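Local coordinates for putative Acetyltransferase (Pyrococcus horikoshii, PDB 3DDD), which binds coenzyme A and, as a member of the GNAT acetyltransferase family, probably transfers an acyl group from it to an acceptor, at residues A[119-124]-A[268-273]; A[139-144]-A[262-267]; A[185-190]-A[205-210]; A[213-218]-A[281-286]. One frame throughout, in Å; residues are numbered along the deposited sequence. Where two conformers were deposited one is given.

Contact 1 of 4, residues A[119-124]-A[268-273]. With EDO (1,2-ethanediol), chain E.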
loop_
_atom_site.group_PDB
_atom_site.type_symbol
_atom_site.label_atom_id
_atom_site.label_comp_id
_atom_site.label_asym_id
_atom_site.label_seq_id
_atom_site.Cartn_x
_atom_site.Cartn_y
_atom_site.Cartn_z
ATOM N N VAL A 119 -18.497 -1.417 1.340
ATOM C CA VAL A 119 -18.085 -0.331 2.228
ATOM C C VAL A 119 -18.497 1.037 1.730
ATOM O O VAL A 119 -18.738 1.218 0.545
ATOM C CB VAL A 119 -16.543 -0.317 2.458
ATOM C CG1 VAL A 119 -16.092 -1.600 3.123
ATOM C CG2 VAL A 119 -15.780 -0.069 1.153
ATOM N N ASP A 120 -18.516 2.010 2.646
ATOM C CA ASP A 120 -18.916 3.375 2.325
ATOM C C ASP A 120 -17.767 4.367 2.135
ATOM O O ASP A 120 -17.981 5.522 1.760
ATOM C CB ASP A 120 -19.879 3.888 3.400
ATOM C CG ASP A 120 -21.209 3.124 3.405
ATOM O OD1 ASP A 120 -21.627 2.556 2.362
ATOM O OD2 ASP A 120 -21.828 3.091 4.472
ATOM N N THR A 121 -16.553 3.929 2.366
ATOM C CA THR A 121 -15.403 4.767 2.083
ATOM C C THR A 121 -14.373 3.972 1.317
ATOM O O THR A 121 -14.062 2.851 1.678
ATOM C CB THR A 121 -14.830 5.342 3.358
ATOM O OG1 THR A 121 -15.815 6.227 3.889
ATOM C CG2 THR A 121 -13.506 6.125 3.084
ATOM N N ILE A 122 -13.876 4.553 0.229
ATOM C CA ILE A 122 -12.777 3.959 -0.521
ATOM C C ILE A 122 -11.670 4.992 -0.594
ATOM O O ILE A 122 -11.914 6.152 -0.885
ATOM C CB ILE A 122 -13.226 3.464 -1.930
ATOM C CG1 ILE A 122 -14.174 2.260 -1.790
ATOM C CG2 ILE A 122 -12.035 3.059 -2.771
ATOM C CD1 ILE A 122 -14.974 1.951 -3.031
ATOM N N ARG A 123 -10.450 4.554 -0.316
ATOM C CA ARG A 123 -9.301 5.436 -0.348
ATOM C C ARG A 123 -8.157 4.844 -1.169
ATOM O O ARG A 123 -8.139 3.663 -1.505
ATOM C CB ARG A 123 -8.841 5.747 1.076
ATOM C CG ARG A 123 -9.891 6.471 1.872
ATOM C CD ARG A 123 -9.640 6.413 3.330
ATOM N NE ARG A 123 -8.682 7.410 3.802
ATOM C CZ ARG A 123 -7.931 7.262 4.888
ATOM N NH1 ARG A 123 -7.961 6.126 5.602
ATOM N NH2 ARG A 123 -7.097 8.232 5.231
ATOM N N LEU A 124 -7.206 5.704 -1.483
ATOM C CA LEU A 124 -6.057 5.333 -2.292
ATOM C C LEU A 124 -4.977 6.399 -2.201
ATOM O O LEU A 124 -5.230 7.516 -1.774
ATOM C CB LEU A 124 -6.465 5.141 -3.758
ATOM C CG LEU A 124 -7.166 6.310 -4.459
ATOM C CD1 LEU A 124 -6.166 7.393 -4.932
ATOM C CD2 LEU A 124 -7.974 5.797 -5.602
ATOM N N LEU A 268 -13.113 8.585 -1.509
ATOM C CA LEU A 268 -14.481 8.617 -1.980
ATOM C C LEU A 268 -15.379 8.084 -0.863
ATOM O O LEU A 268 -15.310 6.914 -0.479
ATOM C CB LEU A 268 -14.662 7.830 -3.272
ATOM C CG LEU A 268 -16.092 7.816 -3.830
ATOM C CD1 LEU A 268 -16.634 9.235 -4.157
ATOM C CD2 LEU A 268 -16.171 6.911 -5.034
ATOM N N GLY A 269 -16.228 8.966 -0.344
ATOM C CA GLY A 269 -17.079 8.643 0.771
ATOM C C GLY A 269 -16.715 9.448 2.009
ATOM O O GLY A 269 -15.985 10.443 1.928
ATOM N N SER A 270 -17.212 8.986 3.152
ATOM C CA SER A 270 -17.076 9.703 4.421
ATOM C C SER A 270 -15.711 9.471 5.060
ATOM O O SER A 270 -15.147 8.379 4.978
ATOM C CB SER A 270 -18.217 9.318 5.397
ATOM O OG SER A 270 -18.526 7.930 5.288
ATOM N N LYS A 271 -15.179 10.540 5.651
ATOM C CA LYS A 271 -13.933 10.510 6.405
ATOM C C LYS A 271 -13.942 9.418 7.461
ATOM O O LYS A 271 -14.947 9.193 8.149
ATOM C CB LYS A 271 -13.684 11.842 7.114
ATOM C CG LYS A 271 -13.341 13.002 6.206
ATOM C CD LYS A 271 -12.828 14.214 6.989
ATOM C CE LYS A 271 -12.837 15.474 6.110
ATOM N NZ LYS A 271 -11.637 16.352 6.357
ATOM N N ILE A 272 -12.804 8.758 7.557
ATOM C CA ILE A 272 -12.527 7.755 8.558
ATOM C C ILE A 272 -11.779 8.442 9.693
ATOM O O ILE A 272 -10.820 9.152 9.451
ATOM C CB ILE A 272 -11.624 6.617 7.959
ATOM C CG1 ILE A 272 -12.404 5.793 6.909
ATOM C CG2 ILE A 272 -11.042 5.734 9.071
ATOM C CD1 ILE A 272 -13.826 5.377 7.342
ATOM N N GLU A 273 -12.230 8.234 10.925
ATOM C CA GLU A 273 -11.520 8.713 12.107
ATOM C C GLU A 273 -10.157 7.994 12.190
ATOM O O GLU A 273 -10.115 6.801 12.381
ATOM C CB GLU A 273 -12.380 8.452 13.363
ATOM C CG GLU A 273 -11.893 9.147 14.663
ATOM C CD GLU A 273 -12.702 8.757 15.934
ATOM O OE1 GLU A 273 -13.799 8.142 15.816
ATOM O OE2 GLU A 273 -12.233 9.083 17.058
HETATM C C1 EDO E . -17.803 3.686 -1.486
HETATM O O1 EDO E . -19.196 3.389 -1.422
HETATM C C2 EDO E . -17.637 5.057 -2.115
HETATM O O2 EDO E . -18.407 6.034 -1.406
#
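I122 and L268 form an antiparallel hydrogen-bonded pair, with I122 N giving a proton to L268 O over 2.9 Å and L268 N returning one to I122 O over 2.8 Å, after which the chain turns a corner at L268 and leaves the strand. This is the end of the pairing between strand 121-126 of the first GNAT region and strand 258-267 of the second. Past the corner, T121 takes over as the main side-chain link. Its OG1 lies beside its own backbone N (chi1 -66°) and gives a short bond of 2.5 Å to S270 O, meeting a lone pair in the carbonyl plane. The other branch, CG2, slides alongside I272, 4.0 Å from I272 CG1. With a valine here the S270 carbonyl would probably lose this proton donor, and the loop would be held to the strand less firmly, mainly through I272. I272 CB also nears R123 NH1, in a guanidinium committed to salt bridges with E142 and E274. Beside the I122-L268 pair lies an ethanediol, probably from the crystallisation liquor: its O1 bonds to V119 O at 3.0 Å and its O2 to D120 O at 3.2 Å.

Contact 2 of 4, residues A[139-144]-A[262-267]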
loop_
_atom_site.group_PDB
_atom_site.type_symbol
_atom_site.label_atom_id
_atom_site.label_comp_id
_atom_site.label_asym_id
_atom_site.label_seq_id
_atom_site.Cartn_x
_atom_site.Cartn_y
_atom_site.Cartn_z
ATOM N N PHE A 139 -13.156 11.318 -6.332
ATOM C CA PHE A 139 -12.180 11.264 -5.260
ATOM C C PHE A 139 -11.645 12.661 -4.923
ATOM O O PHE A 139 -11.293 13.441 -5.829
ATOM C CB PHE A 139 -11.033 10.303 -5.605
ATOM C CG PHE A 139 -11.377 8.851 -5.378
ATOM C CD1 PHE A 139 -12.227 8.170 -6.263
ATOM C CD2 PHE A 139 -10.853 8.161 -4.290
ATOM C CE1 PHE A 139 -12.545 6.861 -6.070
ATOM C CE2 PHE A 139 -11.165 6.812 -4.085
ATOM C CZ PHE A 139 -12.026 6.160 -4.973
ATOM N N VAL A 140 -11.616 12.969 -3.620
ATOM C CA VAL A 140 -11.170 14.257 -3.089
ATOM C C VAL A 140 -9.815 14.102 -2.386
ATOM O O VAL A 140 -9.536 13.069 -1.817
ATOM C CB VAL A 140 -12.198 14.844 -2.065
ATOM C CG1 VAL A 140 -13.579 15.117 -2.732
ATOM C CG2 VAL A 140 -12.347 13.927 -0.861
ATOM N N ASP A 141 -8.986 15.140 -2.419
ATOM C CA ASP A 141 -7.679 15.124 -1.763
ATOM C C ASP A 141 -7.788 15.018 -0.242
ATOM O O ASP A 141 -8.636 15.670 0.381
ATOM C CB ASP A 141 -6.872 16.391 -2.077
ATOM C CG ASP A 141 -6.508 16.528 -3.544
ATOM O OD1 ASP A 141 -6.776 15.619 -4.330
ATOM O OD2 ASP A 141 -5.939 17.569 -3.899
ATOM N N GLU A 142 -6.927 14.193 0.343
ATOM C CA GLU A 142 -6.740 14.195 1.782
ATOM C C GLU A 142 -5.438 14.922 2.133
ATOM O O GLU A 142 -5.472 16.095 2.453
ATOM C CB GLU A 142 -6.789 12.761 2.336
ATOM C CG GLU A 142 -8.204 12.185 2.242
ATOM C CD GLU A 142 -8.424 10.967 3.106
ATOM O OE1 GLU A 142 -7.493 10.148 3.254
ATOM O OE2 GLU A 142 -9.538 10.829 3.641
ATOM N N TYR A 143 -4.305 14.246 2.008
ATOM C CA TYR A 143 -2.996 14.823 2.276
ATOM C C TYR A 143 -1.981 13.961 1.521
ATOM O O TYR A 143 -2.307 12.850 1.122
ATOM C CB TYR A 143 -2.681 14.825 3.795
ATOM C CG TYR A 143 -3.017 13.513 4.480
ATOM C CD1 TYR A 143 -2.201 12.429 4.334
ATOM C CD2 TYR A 143 -4.191 13.353 5.233
ATOM C CE1 TYR A 143 -2.499 11.210 4.918
ATOM C CE2 TYR A 143 -4.500 12.122 5.838
ATOM C CZ TYR A 143 -3.636 11.050 5.663
ATOM O OH TYR A 143 -3.870 9.799 6.221
ATOM N N ARG A 144 -0.760 14.474 1.360
ATOM C CA ARG A 144 0.315 13.753 0.658
ATOM C C ARG A 144 0.963 12.682 1.517
ATOM O O ARG A 144 1.033 12.791 2.744
ATOM C CB ARG A 144 1.398 14.713 0.150
ATOM C CG ARG A 144 1.016 15.461 -1.112
ATOM C CD ARG A 144 1.899 16.674 -1.350
ATOM N NE ARG A 144 3.161 16.342 -2.017
ATOM C CZ ARG A 144 4.392 16.526 -1.520
ATOM N NH1 ARG A 144 4.603 17.039 -0.311
ATOM N NH2 ARG A 144 5.434 16.180 -2.252
ATOM N N SER A 262 6.169 11.299 -4.092
ATOM C CA SER A 262 4.977 11.478 -3.275
ATOM C C SER A 262 3.683 11.148 -4.023
ATOM O O SER A 262 3.610 11.188 -5.237
ATOM C CB SER A 262 4.912 12.868 -2.691
ATOM O OG SER A 262 4.456 13.770 -3.644
ATOM N N CYS A 263 2.678 10.762 -3.247
ATOM C CA CYS A 263 1.332 10.573 -3.722
ATOM C C CYS A 263 0.409 11.478 -2.968
ATOM O O CYS A 263 0.756 12.024 -1.924
ATOM C CB CYS A 263 0.867 9.152 -3.477
ATOM S SG CYS A 263 1.763 7.964 -4.478
HETATM N N MSE A 264 -0.787 11.607 -3.506
HETATM C CA MSE A 264 -1.824 12.300 -2.831
HETATM C C MSE A 264 -2.774 11.200 -2.395
HETATM O O MSE A 264 -3.217 10.390 -3.204
HETATM C CB MSE A 264 -2.460 13.325 -3.768
HETATM C CG MSE A 264 -3.678 14.021 -3.205
HETATM SE SE MSE A 264 -3.308 15.117 -1.666
HETATM C CE MSE A 264 -2.550 16.695 -2.577
ATOM N N ARG A 265 -3.031 11.143 -1.100
ATOM C CA ARG A 265 -4.018 10.246 -0.582
ATOM C C ARG A 265 -5.345 10.884 -0.938
ATOM O O ARG A 265 -5.465 12.085 -0.928
ATOM C CB ARG A 265 -3.839 10.057 0.919
ATOM C CG ARG A 265 -4.809 9.134 1.600
ATOM C CD ARG A 265 -4.206 8.660 2.943
ATOM N NE ARG A 265 -3.188 7.634 2.695
ATOM C CZ ARG A 265 -2.748 6.746 3.578
ATOM N NH1 ARG A 265 -3.207 6.746 4.826
ATOM N NH2 ARG A 265 -1.861 5.824 3.188
HETATM N N MSE A 266 -6.313 10.062 -1.321
HETATM C CA MSE A 266 -7.621 10.544 -1.775
HETATM C C MSE A 266 -8.730 9.651 -1.238
HETATM O O MSE A 266 -8.482 8.508 -0.861
HETATM C CB MSE A 266 -7.672 10.540 -3.300
HETATM C CG MSE A 266 -6.596 11.358 -3.982
HETATM SE SE MSE A 266 -6.768 11.347 -5.890
HETATM C CE MSE A 266 -7.967 12.850 -6.091
ATOM N N ARG A 267 -9.947 10.176 -1.230
ATOM C CA ARG A 267 -11.092 9.515 -0.604
ATOM C C ARG A 267 -12.380 9.688 -1.394
ATOM O O ARG A 267 -12.723 10.786 -1.857
ATOM C CB ARG A 267 -11.289 10.037 0.832
ATOM C CG ARG A 267 -12.459 9.412 1.570
ATOM C CD ARG A 267 -12.649 10.030 2.928
ATOM N NE ARG A 267 -13.364 11.304 2.827
ATOM C CZ ARG A 267 -12.797 12.500 2.864
ATOM N NH1 ARG A 267 -11.505 12.643 3.065
ATOM N NH2 ARG A 267 -13.552 13.575 2.753
HETATM O O HOH W 1 -10.256 15.428 2.652
#
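R267 reaches across strand 140-144 and meets E142 along most of its length. Its CB, CG and CD all pass close to E142 OE2, CD at 3.3 Å and CG at 3.9 Å. The chain runs extended to CD and then bends (chi3 80°), which swings the guanidinium back over the neighbouring strand. NE bonds to G269 O. CZ nears both E142 OE2 and V140 CG2. NH1 makes a salt bridge of 2.7 Å to the anti lone pair of E142 OE2, in the guanidinium plane, and also gives a proton to a water that bonds to D141 O. At the tip, NH2 passes 3.8 Å from V140 CG2, the methyl sitting over one guanidinium face. The backbones of the two strands pair antiparallel, and between D141 and R144 the register slips by one in a beta bulge: R265 O accepts from E142 N, while R265 N gives to Y143 O. Strand 258-267, from the second GNAT region, is held between strands 121-126 and 140-149. E142 OE1, held by R123, comes 3.3 Å from R265 CG, and the Y143 ring lies alongside R265 CD, its OH bonded to E274. The R265 guanidinium is salt-bridged to D125 and the G288 carboxylate. On the D141 side lie two selenomethionines: M264 crosses D141 at about a right angle, and M266 CE touches D141 OD1, hydrogen-bonded to Y131 OH, at 3.5 Å.

Contact 3 of 4, residues A[185-190]-A[205-210]. With EDO (1,2-ethanediol), chain D.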
loop_
_atom_site.group_PDB
_atom_site.type_symbol
_atom_site.label_atom_id
_atom_site.label_comp_id
_atom_site.label_asym_id
_atom_site.label_seq_id
_atom_site.Cartn_x
_atom_site.Cartn_y
_atom_site.Cartn_z
ATOM N N ARG A 185 -4.534 -8.503 9.531
ATOM C CA ARG A 185 -4.301 -9.627 8.617
ATOM C C ARG A 185 -3.219 -9.311 7.592
ATOM O O ARG A 185 -2.533 -10.177 7.106
ATOM C CB ARG A 185 -5.607 -10.091 7.964
ATOM C CG ARG A 185 -6.113 -9.234 6.830
ATOM C CD ARG A 185 -7.272 -9.970 6.130
ATOM N NE ARG A 185 -7.499 -9.444 4.799
ATOM C CZ ARG A 185 -8.124 -8.297 4.546
ATOM N NH1 ARG A 185 -8.605 -7.564 5.532
ATOM N NH2 ARG A 185 -8.254 -7.864 3.291
ATOM N N VAL A 186 -3.038 -8.040 7.297
ATOM C CA VAL A 186 -1.971 -7.607 6.416
ATOM C C VAL A 186 -0.612 -7.735 7.129
ATOM O O VAL A 186 0.336 -8.343 6.602
ATOM C CB VAL A 186 -2.263 -6.162 5.913
ATOM C CG1 VAL A 186 -1.253 -5.735 4.875
ATOM C CG2 VAL A 186 -3.655 -6.148 5.297
ATOM N N LEU A 187 -0.518 -7.174 8.331
ATOM C CA LEU A 187 0.688 -7.346 9.153
ATOM C C LEU A 187 1.064 -8.828 9.258
ATOM O O LEU A 187 2.194 -9.195 9.011
ATOM C CB LEU A 187 0.503 -6.736 10.555
ATOM C CG LEU A 187 0.818 -5.238 10.651
ATOM C CD1 LEU A 187 -0.221 -4.401 9.908
ATOM C CD2 LEU A 187 0.900 -4.840 12.100
ATOM N N GLU A 188 0.095 -9.667 9.594
ATOM C CA GLU A 188 0.311 -11.111 9.694
ATOM C C GLU A 188 0.871 -11.772 8.425
ATOM O O GLU A 188 1.705 -12.657 8.519
ATOM C CB GLU A 188 -1.016 -11.798 10.040
ATOM C CG GLU A 188 -1.361 -11.813 11.506
ATOM C CD GLU A 188 -2.847 -12.125 11.786
ATOM O OE1 GLU A 188 -3.645 -12.305 10.838
ATOM O OE2 GLU A 188 -3.217 -12.191 12.968
ATOM N N ALA A 189 0.348 -11.377 7.267
ATOM C CA ALA A 189 0.763 -11.936 5.971
ATOM C C ALA A 189 2.217 -11.612 5.678
ATOM O O ALA A 189 2.976 -12.472 5.245
ATOM C CB ALA A 189 -0.176 -11.422 4.817
ATOM N N TYR A 190 2.613 -10.375 5.953
ATOM C CA TYR A 190 4.006 -9.959 5.861
ATOM C C TYR A 190 4.940 -10.682 6.831
ATOM O O TYR A 190 6.070 -11.034 6.478
ATOM C CB TYR A 190 4.131 -8.446 6.061
ATOM C CG TYR A 190 3.858 -7.676 4.801
ATOM C CD1 TYR A 190 4.853 -7.497 3.855
ATOM C CD2 TYR A 190 2.604 -7.145 4.547
ATOM C CE1 TYR A 190 4.616 -6.810 2.681
ATOM C CE2 TYR A 190 2.339 -6.447 3.386
ATOM C CZ TYR A 190 3.349 -6.279 2.449
ATOM O OH TYR A 190 3.089 -5.591 1.298
ATOM N N PHE A 205 5.303 0.631 17.580
ATOM C CA PHE A 205 5.789 -0.492 16.794
ATOM C C PHE A 205 6.137 -0.060 15.374
ATOM O O PHE A 205 5.609 0.938 14.856
ATOM C CB PHE A 205 4.775 -1.665 16.761
ATOM C CG PHE A 205 3.658 -1.481 15.769
ATOM C CD1 PHE A 205 3.785 -1.931 14.467
ATOM C CD2 PHE A 205 2.466 -0.862 16.149
ATOM C CE1 PHE A 205 2.786 -1.760 13.561
ATOM C CE2 PHE A 205 1.443 -0.675 15.246
ATOM C CZ PHE A 205 1.595 -1.112 13.945
ATOM N N GLY A 206 7.027 -0.836 14.766
ATOM C CA GLY A 206 7.323 -0.740 13.353
ATOM C C GLY A 206 7.463 -2.121 12.737
ATOM O O GLY A 206 7.907 -3.064 13.407
ATOM N N LEU A 207 7.056 -2.244 11.469
ATOM C CA LEU A 207 7.163 -3.508 10.748
ATOM C C LEU A 207 8.235 -3.345 9.690
ATOM O O LEU A 207 8.209 -2.391 8.962
ATOM C CB LEU A 207 5.835 -3.879 10.113
ATOM C CG LEU A 207 5.769 -5.242 9.414
ATOM C CD1 LEU A 207 5.806 -6.385 10.431
ATOM C CD2 LEU A 207 4.482 -5.267 8.583
ATOM N N VAL A 208 9.212 -4.239 9.660
ATOM C CA VAL A 208 10.327 -4.126 8.733
ATOM C C VAL A 208 10.265 -5.324 7.808
ATOM O O VAL A 208 10.315 -6.460 8.262
ATOM C CB VAL A 208 11.694 -4.071 9.476
ATOM C CG1 VAL A 208 12.847 -3.973 8.487
ATOM C CG2 VAL A 208 11.723 -2.907 10.400
ATOM N N TYR A 209 10.127 -5.053 6.512
ATOM C CA TYR A 209 10.073 -6.070 5.502
ATOM C C TYR A 209 10.981 -5.642 4.384
ATOM O O TYR A 209 10.767 -4.580 3.812
ATOM C CB TYR A 209 8.631 -6.216 4.968
ATOM C CG TYR A 209 8.538 -7.244 3.860
ATOM C CD1 TYR A 209 8.843 -8.595 4.098
ATOM C CD2 TYR A 209 8.181 -6.876 2.572
ATOM C CE1 TYR A 209 8.750 -9.536 3.084
ATOM C CE2 TYR A 209 8.119 -7.805 1.557
ATOM C CZ TYR A 209 8.377 -9.133 1.819
ATOM O OH TYR A 209 8.327 -10.024 0.766
ATOM N N ARG A 210 11.989 -6.459 4.068
ATOM C CA ARG A 210 13.011 -6.085 3.104
ATOM C C ARG A 210 13.663 -4.745 3.508
ATOM O O ARG A 210 14.131 -4.577 4.648
ATOM C CB ARG A 210 12.408 -6.030 1.723
ATOM C CG ARG A 210 11.643 -7.317 1.317
ATOM C CD ARG A 210 12.534 -8.534 1.303
ATOM N NE ARG A 210 11.897 -9.728 0.736
ATOM C CZ ARG A 210 12.002 -10.149 -0.526
ATOM N NH1 ARG A 210 12.717 -9.484 -1.435
ATOM N NH2 ARG A 210 11.377 -11.262 -0.891
HETATM C C1 EDO D . 12.714 -8.722 6.539
HETATM O O1 EDO D . 12.081 -9.196 5.362
HETATM C C2 EDO D . 14.164 -8.461 6.153
HETATM O O2 EDO D . 14.864 -8.028 7.320
#
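R210 N, one residue beyond the Y209 ring that receives Y190, gives a nearly straight hydrogen bond to O1 of an ethanediol, 3.0 Å away. The molecule probably comes from the crystallisation liquor. Between helix and strand themselves no hydrogen bond forms, and the contact is carried by rings and methyl groups. Y190 presents the CD1-CE1 edge of its ring to a face of Y209 in a T-shaped pair, the centroids 5.1 Å apart and the planes at 73°. Y190 CE1 comes to 3.6 Å from Y209 CD2, toward the rim of the ring and not over its middle. The opposite face of Y209 is covered by R210 CG, above the ring centre; the arginine then bends away to a salt bridge with E48. The Y209 ring is thus clamped from two sides. The setting is the second GNAT domain, where helix 184-192 packs on the face of strand 204-209, the short axes 10.0 Å apart and inclined at 41°. Alternate strand residues F205, L207 and Y209 point to the helix. L207 CG, anti to the backbone N (chi1 -175°), carries CD2 toward the helix, 4.1 Å from Y190 CB. L187 was modelled in two conformers, and its approaches to L207 CD2 and F205 CE1 are accordingly tentative. A leucine in place of Y209 would probably leave the Y190 edge without an aromatic face to rest on and deprive R210 CG of its ring. Residue I56 of helix 47-60 touches both tyrosines.

Contact 4 of 4, residues A[213-218]-A[281-286]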
loop_
_atom_site.group_PDB
_atom_site.type_symbol
_atom_site.label_atom_id
_atom_site.label_comp_id
_atom_site.label_asym_id
_atom_site.label_seq_id
_atom_site.Cartn_x
_atom_site.Cartn_y
_atom_site.Cartn_z
ATOM N N ILE A 213 10.324 0.058 6.152
ATOM C CA ILE A 213 9.563 0.068 7.405
ATOM C C ILE A 213 8.166 0.646 7.119
ATOM O O ILE A 213 7.995 1.739 6.535
ATOM C CB ILE A 213 10.272 0.838 8.565
ATOM C CG1 ILE A 213 9.412 0.798 9.847
ATOM C CG2 ILE A 213 10.651 2.264 8.132
ATOM C CD1 ILE A 213 10.057 1.357 11.095
ATOM N N GLY A 214 7.163 -0.120 7.508
ATOM C CA GLY A 214 5.799 0.320 7.367
ATOM C C GLY A 214 4.874 -0.792 7.836
ATOM O O GLY A 214 5.001 -1.894 7.401
ATOM N N PRO A 215 3.913 -0.492 8.709
ATOM C CA PRO A 215 3.750 0.794 9.337
ATOM C C PRO A 215 4.793 1.125 10.413
ATOM O O PRO A 215 5.571 0.247 10.882
ATOM C CB PRO A 215 2.339 0.712 9.948
ATOM C CG PRO A 215 2.021 -0.683 10.031
ATOM C CD PRO A 215 2.843 -1.440 9.071
ATOM N N LEU A 216 4.804 2.404 10.778
ATOM C CA LEU A 216 5.464 2.891 11.978
ATOM C C LEU A 216 4.460 3.752 12.729
ATOM O O LEU A 216 4.004 4.790 12.215
ATOM C CB LEU A 216 6.730 3.685 11.621
ATOM C CG LEU A 216 7.509 4.276 12.811
ATOM C CD1 LEU A 216 8.020 3.146 13.720
ATOM C CD2 LEU A 216 8.625 5.190 12.332
ATOM N N VAL A 217 4.072 3.272 13.916
ATOM C CA VAL A 217 3.103 3.913 14.807
ATOM C C VAL A 217 3.731 4.078 16.201
ATOM O O VAL A 217 4.335 3.132 16.719
ATOM C CB VAL A 217 1.788 3.102 14.900
ATOM C CG1 VAL A 217 0.746 3.806 15.810
ATOM C CG2 VAL A 217 1.213 2.900 13.498
ATOM N N ALA A 218 3.652 5.285 16.760
ATOM C CA ALA A 218 4.241 5.588 18.085
ATOM C C ALA A 218 3.479 6.678 18.813
ATOM O O ALA A 218 3.105 7.680 18.207
ATOM C CB ALA A 218 5.699 6.010 17.960
ATOM N N GLY A 281 4.622 6.116 9.486
ATOM C CA GLY A 281 4.963 5.435 8.259
ATOM C C GLY A 281 3.798 4.558 7.854
ATOM O O GLY A 281 3.365 3.679 8.614
ATOM N N ILE A 282 3.270 4.794 6.659
ATOM C CA ILE A 282 2.158 3.996 6.189
ATOM C C ILE A 282 2.679 2.602 5.853
ATOM O O ILE A 282 3.879 2.395 5.629
ATOM C CB ILE A 282 1.378 4.674 5.010
ATOM C CG1 ILE A 282 2.126 4.611 3.687
ATOM C CG2 ILE A 282 1.010 6.133 5.326
ATOM C CD1 ILE A 282 1.224 4.999 2.505
ATOM N N LEU A 283 1.775 1.640 5.803
ATOM C CA LEU A 283 2.142 0.274 5.447
ATOM C C LEU A 283 2.680 0.207 4.014
ATOM O O LEU A 283 3.787 -0.232 3.802
ATOM C CB LEU A 283 0.949 -0.681 5.664
ATOM C CG LEU A 283 1.340 -2.183 5.701
ATOM C CD1 LEU A 283 0.382 -3.015 6.573
ATOM C CD2 LEU A 283 1.391 -2.749 4.303
ATOM N N ALA A 284 1.885 0.655 3.045
ATOM C CA ALA A 284 2.256 0.615 1.609
ATOM C C ALA A 284 1.295 1.509 0.898
ATOM O O ALA A 284 0.180 1.651 1.343
ATOM C CB ALA A 284 2.163 -0.802 1.029
ATOM N N TYR A 285 1.701 2.137 -0.198
ATOM C CA TYR A 285 0.748 2.918 -1.009
ATOM C C TYR A 285 -0.461 2.037 -1.478
ATOM O O TYR A 285 -1.597 2.506 -1.549
ATOM C CB TYR A 285 1.433 3.510 -2.216
ATOM C CG TYR A 285 2.336 4.712 -2.021
ATOM C CD1 TYR A 285 1.960 5.795 -1.229
ATOM C CD2 TYR A 285 3.560 4.786 -2.683
ATOM C CE1 TYR A 285 2.766 6.930 -1.111
ATOM C CE2 TYR A 285 4.399 5.926 -2.562
ATOM C CZ TYR A 285 3.999 6.987 -1.774
ATOM O OH TYR A 285 4.804 8.105 -1.663
ATOM N N ALA A 286 -0.216 0.755 -1.726
ATOM C CA ALA A 286 -1.265 -0.177 -2.153
ATOM C C ALA A 286 -2.337 -0.473 -1.097
ATOM O O ALA A 286 -3.518 -0.759 -1.437
ATOM C CB ALA A 286 -0.644 -1.448 -2.589
HETATM O O HOH W 2 6.402 3.386 5.631
#
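This is a buried, largely backbone contact in the second GNAT domain, where the short strand 279-281 and the loop after it run beside strand 212-218. L216 and G281 form an antiparallel hydrogen-bonded pair: L216 N gives to G281 O over 2.9 Å and G281 N to L216 O over 3.1 Å. Strand 212-218 also pairs in parallel with 238-242, through I213 and E238, so the C-terminal chain joins it beyond that point. In GNAT folds the two corresponding central parallel strands splay apart and the cofactor enters the cleft; here the cleft appears to be taken by residues of the chain itself, consistent with coenzyme A being bound in the first domain. Next to the pair, the peptide bond before P215 is cis. G281 O comes 3.0 Å from P215 CA, a CA-H...O contact, and I282 O lies 3.3 Å from G214 CA. A CB on G214 would be pressed against both the I282 and L283 carbonyl oxygens, and the lack of a side chain lets the backbones come this close. Water joins the two segments where no direct bond does, giving one proton to I213 O over 2.5 Å and the other to I282 O over 2.7 Å. On the apolar side, L283 lies alongside the proline ring pointing the same way, with L283 CG 3.8 Å from P215 CD; R183 also touches both residues. With two direct bonds and one bridging water, the carbonyls of I213, L216, G281 and I282 all find proton donors within a buried interface.

In the fold
Contacts 1 and 2 lie toward the surface, in the half of the molecule that binds coenzyme A, and contacts 3 and 4 are buried in the second GNAT domain. The first two share strand 258-267 and its continuation, and a salt bridge from R123 to E142 joins them; contact 2 adds a salt bridge and other charged side chains to its backbone pairing, while contact 1 relies on backbone pairing, one hydroxyl and a small apolar touch. Contacts 3 and 4 are neighbours through the paired strands 204-209 and 212-218, yet contact 3 is aromatic and aliphatic whereas contact 4 is mostly main chain. Contact 4 also meets contact 2, I282 packing on R265 and Y285 on C263, which ties the C-terminal chain to strand 258-267.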